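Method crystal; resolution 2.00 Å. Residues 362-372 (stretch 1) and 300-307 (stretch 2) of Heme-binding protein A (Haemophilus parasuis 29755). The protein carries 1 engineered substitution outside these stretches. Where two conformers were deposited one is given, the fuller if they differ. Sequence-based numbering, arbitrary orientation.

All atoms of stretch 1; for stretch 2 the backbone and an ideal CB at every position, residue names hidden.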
# COMPACT_ATOMS: atom_id res chain seq x y z
N ARG A 362 -12.60 6.66 -1.24
CA ARG A 362 -11.40 5.86 -1.36
C ARG A 362 -11.75 4.44 -0.99
O ARG A 362 -12.75 4.21 -0.31
CB ARG A 362 -10.29 6.39 -0.44
CG ARG A 362 -9.82 7.79 -0.79
CD ARG A 362 -8.87 7.77 -1.96
NE ARG A 362 -8.48 9.12 -2.36
CZ ARG A 362 -8.80 9.68 -3.52
NH1 ARG A 362 -9.50 9.00 -4.42
NH2 ARG A 362 -8.41 10.92 -3.79
N PRO A 363 -10.95 3.47 -1.46
CA PRO A 363 -11.18 2.05 -1.17
C PRO A 363 -11.28 1.79 0.33
O PRO A 363 -12.10 0.97 0.73
CB PRO A 363 -9.94 1.37 -1.75
CG PRO A 363 -9.57 2.26 -2.92
CD PRO A 363 -9.89 3.66 -2.47
N SER A 364 -10.48 2.48 1.14
CA SER A 364 -10.55 2.31 2.60
C SER A 364 -11.95 2.58 3.14
O SER A 364 -12.34 2.00 4.15
CB SER A 364 -9.50 3.17 3.32
OG SER A 364 -9.61 4.55 3.02
N ASN A 365 -12.68 3.48 2.49
CA ASN A 365 -14.08 3.75 2.88
C ASN A 365 -14.94 4.20 1.70
O ASN A 365 -14.89 5.36 1.30
CB ASN A 365 -14.15 4.77 4.04
CG ASN A 365 -15.54 4.86 4.66
OD1 ASN A 365 -16.52 4.49 4.02
ND2 ASN A 365 -15.62 5.33 5.91
N PRO A 366 -15.75 3.27 1.15
CA PRO A 366 -16.58 3.54 -0.04
C PRO A 366 -17.82 4.39 0.22
O PRO A 366 -18.54 4.72 -0.73
CB PRO A 366 -17.02 2.13 -0.47
CG PRO A 366 -17.06 1.36 0.80
CD PRO A 366 -15.90 1.88 1.62
N ASN A 367 -18.08 4.75 1.48
CA ASN A 367 -19.23 5.59 1.80
C ASN A 367 -19.06 6.35 3.11
O ASN A 367 -19.73 6.04 4.08
CB ASN A 367 -20.50 4.74 1.86
CG ASN A 367 -21.76 5.57 1.73
OD1 ASN A 367 -21.73 6.78 1.90
ND2 ASN A 367 -22.87 4.92 1.43
N PRO A 368 -18.18 7.37 3.12
CA PRO A 368 -17.97 8.20 4.31
C PRO A 368 -19.26 8.88 4.74
O PRO A 368 -19.48 9.04 5.95
CB PRO A 368 -16.96 9.25 3.82
CG PRO A 368 -16.32 8.67 2.62
CD PRO A 368 -17.34 7.79 1.98
N ARG A 369 -20.12 9.27 3.79
CA ARG A 369 -21.36 9.95 4.12
C ARG A 369 -22.25 9.09 5.00
O ARG A 369 -22.78 9.54 6.01
CB ARG A 369 -22.10 10.37 2.84
CG ARG A 369 -23.49 10.98 3.05
CD ARG A 369 -23.44 12.37 3.68
NE ARG A 369 -22.54 13.27 2.98
CZ ARG A 369 -22.45 14.57 3.24
NH1 ARG A 369 -21.60 15.34 2.57
NH2 ARG A 369 -23.21 15.11 4.18
N ARG A 370 -22.41 7.83 4.62
CA ARG A 370 -23.24 6.92 5.41
C ARG A 370 -22.59 6.58 6.75
O ARG A 370 -23.27 6.44 7.75
CB ARG A 370 -23.58 5.64 4.65
CG ARG A 370 -24.45 4.68 5.48
CD ARG A 370 -25.89 5.18 5.59
NE ARG A 370 -26.76 4.24 6.28
CZ ARG A 370 -27.22 3.11 5.76
NH1 ARG A 370 -26.88 2.75 4.52
NH2 ARG A 370 -28.02 2.32 6.47
N THR A 371 -21.27 6.41 6.74
CA THR A 371 -20.51 6.27 7.98
C THR A 371 -20.88 7.43 8.91
O THR A 371 -21.30 7.23 10.04
CB THR A 371 -18.98 6.31 7.71
OG1 THR A 371 -18.62 5.30 6.77
CG2 THR A 371 -18.19 6.11 9.00
N ALA A 372 -20.73 8.65 8.41
CA ALA A 372 -21.02 9.82 9.23
C ALA A 372 -22.45 9.83 9.78
O ALA A 372 -22.69 10.22 10.93
CB ALA A 372 -20.73 11.11 8.45
N UNK A 300 -22.42 -2.15 12.63
CA UNK A 300 -23.42 -1.46 11.80
C UNK A 300 -22.76 -0.73 10.63
O UNK A 300 -23.21 -0.81 9.50
CB UNK A 300 -24.22 -0.47 12.65
N UNK A 301 -21.69 -0.00 10.91
CA UNK A 301 -20.98 0.76 9.88
C UNK A 301 -20.45 -0.16 8.78
O UNK A 301 -20.71 0.04 7.60
CB UNK A 301 -19.83 1.55 10.50
N UNK A 302 -19.70 -1.17 9.19
CA UNK A 302 -19.12 -2.09 8.23
C UNK A 302 -20.21 -2.77 7.43
O UNK A 302 -20.11 -2.88 6.22
CB UNK A 302 -18.25 -3.13 8.93
N UNK A 303 -21.25 -3.22 8.12
CA UNK A 303 -22.38 -3.87 7.45
C UNK A 303 -23.06 -2.97 6.42
O UNK A 303 -23.26 -3.38 5.28
CB UNK A 303 -23.41 -4.32 8.49
N UNK A 304 -23.41 -1.75 6.83
CA UNK A 304 -24.06 -0.80 5.93
C UNK A 304 -23.16 -0.25 4.83
O UNK A 304 -23.57 -0.11 3.68
CB UNK A 304 -24.61 0.37 6.75
N UNK A 305 -21.92 0.08 5.19
CA UNK A 305 -21.03 0.79 4.27
C UNK A 305 -20.29 -0.11 3.27
O UNK A 305 -20.21 0.21 2.09
CB UNK A 305 -20.00 1.58 5.08
N UNK A 306 -19.74 -1.24 3.74
CA UNK A 306 -18.86 -2.04 2.88
C UNK A 306 -19.55 -3.17 2.14
O UNK A 306 -18.94 -3.86 1.33
CB UNK A 306 -17.73 -2.63 3.72
N UNK A 307 -20.83 -3.36 2.43
CA UNK A 307 -21.64 -4.37 1.75
C UNK A 307 -20.89 -5.70 1.61
O UNK A 307 -20.90 -6.32 0.53
CB UNK A 307 -22.06 -3.86 0.37

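Position 300 has helical backbone angles, and its ideal CB has nothing of stretch 1 within 5.5 Å. The residue is Ala 300.

Position 301 is helical, and its CA-to-CB bond points sideways. The ideal CB lies 5.1 Å from Thr 371 CG2, a methyl with room in front of it. A medium aliphatic side chain such as valine, leucine, isoleucine or methionine would suit. It is Ile 301. Its CG2 reaches to 4.0 Å from Thr 371 CG2, a methyl-to-methyl contact.

Positions 302 and 303 are helical and out of reach of stretch 1, which leaves the choice open. They are Val 302 and Asp 303.

Position 304 points toward stretch 1. Its ideal CB is already 3.9 Å from Arg 370 CZ, so the guanidinium lies close over this site. A small residue, alanine, serine or glycine, fits most easily. It is Ala 304. Its CB sits over one face of the guanidinium. Two waters link its carbonyl to stretch 1. One donates to Ala 304 O at 2.8 Å and accepts from Arg 370 NH1 at 3.0 Å. The other accepts from Asn 367 ND2 at 3.0 Å and gives Ala 304 O a weak bond of 3.4 Å.

Position 305 also points toward stretch 1. Its ideal CB is 4.3 Å from Thr 371 OG1. Nearby polar atoms are already bonded within stretch 1: Asn 365 ND2 donates to Thr 371 OG1 at 3.1 Å, and Asn 367 N donates to Asn 365 OD1 at 3.0 Å. A compact side chain is favoured; valine, threonine or alanine are candidates. It is Val 305, rotamer t. Val 305 CG1 packs 3.7 Å from Asn 367 CB and 3.9 Å from Pro 366 CG. Val 305 CG2 lies 3.5 Å from Thr 371 OG1.

Position 306 points sideways, with its ideal CB 5.0 Å from Pro 366 CG. Ser 364 O, an acceptor, lies farther off and to one side, 7.1 Å from the ideal CB. A long side chain could use both; an aromatic with a donor at its tip suits well, and a plain aromatic or long aliphatic could still cover the proline. It is Tyr 306. Pro 366 CD lies over one face of the ring, 3.4 Å from Tyr 306 CE1. Tyr 306 OH donates to Ser 364 O at 2.6 Å, the one direct hydrogen bond between the stretches.

Position 307 leaves helical angles with positive phi, where glycine or asparagine is common. No atom of stretch 1 is near its ideal CB. It is Gln 307, which makes no contact with stretch 1.

Stretch 2 300-307: AIVDAVYQ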
# COMPACT_ATOMS: atom_id res chain seq x y z
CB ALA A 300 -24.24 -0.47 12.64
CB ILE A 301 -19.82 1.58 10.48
CG1 ILE A 301 -20.38 2.63 11.42
CG2 ILE A 301 -18.98 2.24 9.38
CD1 ILE A 301 -19.33 3.38 12.21
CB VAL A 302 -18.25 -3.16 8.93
CG1 VAL A 302 -17.83 -4.23 7.95
CG2 VAL A 302 -17.04 -2.51 9.59
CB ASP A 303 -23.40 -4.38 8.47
CG ASP A 303 -22.98 -5.70 9.10
OD1 ASP A 303 -22.02 -6.31 8.58
OD2 ASP A 303 -23.60 -6.13 10.08
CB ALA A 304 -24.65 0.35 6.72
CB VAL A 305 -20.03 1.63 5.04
CG1 VAL A 305 -18.96 2.21 4.11
CG2 VAL A 305 -20.76 2.73 5.80
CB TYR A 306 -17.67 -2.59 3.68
CG TYR A 306 -16.75 -1.50 4.22
CD1 TYR A 306 -15.54 -1.20 3.60
CD2 TYR A 306 -17.10 -0.78 5.35
CE1 TYR A 306 -14.71 -0.19 4.10
CE2 TYR A 306 -16.30 0.21 5.85
CZ TYR A 306 -15.10 0.50 5.23
OH TYR A 306 -14.31 1.51 5.77
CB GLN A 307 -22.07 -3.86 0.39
CG GLN A 307 -22.88 -2.58 0.47
CD GLN A 307 -23.37 -2.11 -0.89
OE1 GLN A 307 -24.41 -2.54 -1.37
NE2 GLN A 307 -22.61 -1.23 -1.52
O HOH W 1 -23.10 1.98 1.08
O HOH W 2 -26.30 0.21 3.12
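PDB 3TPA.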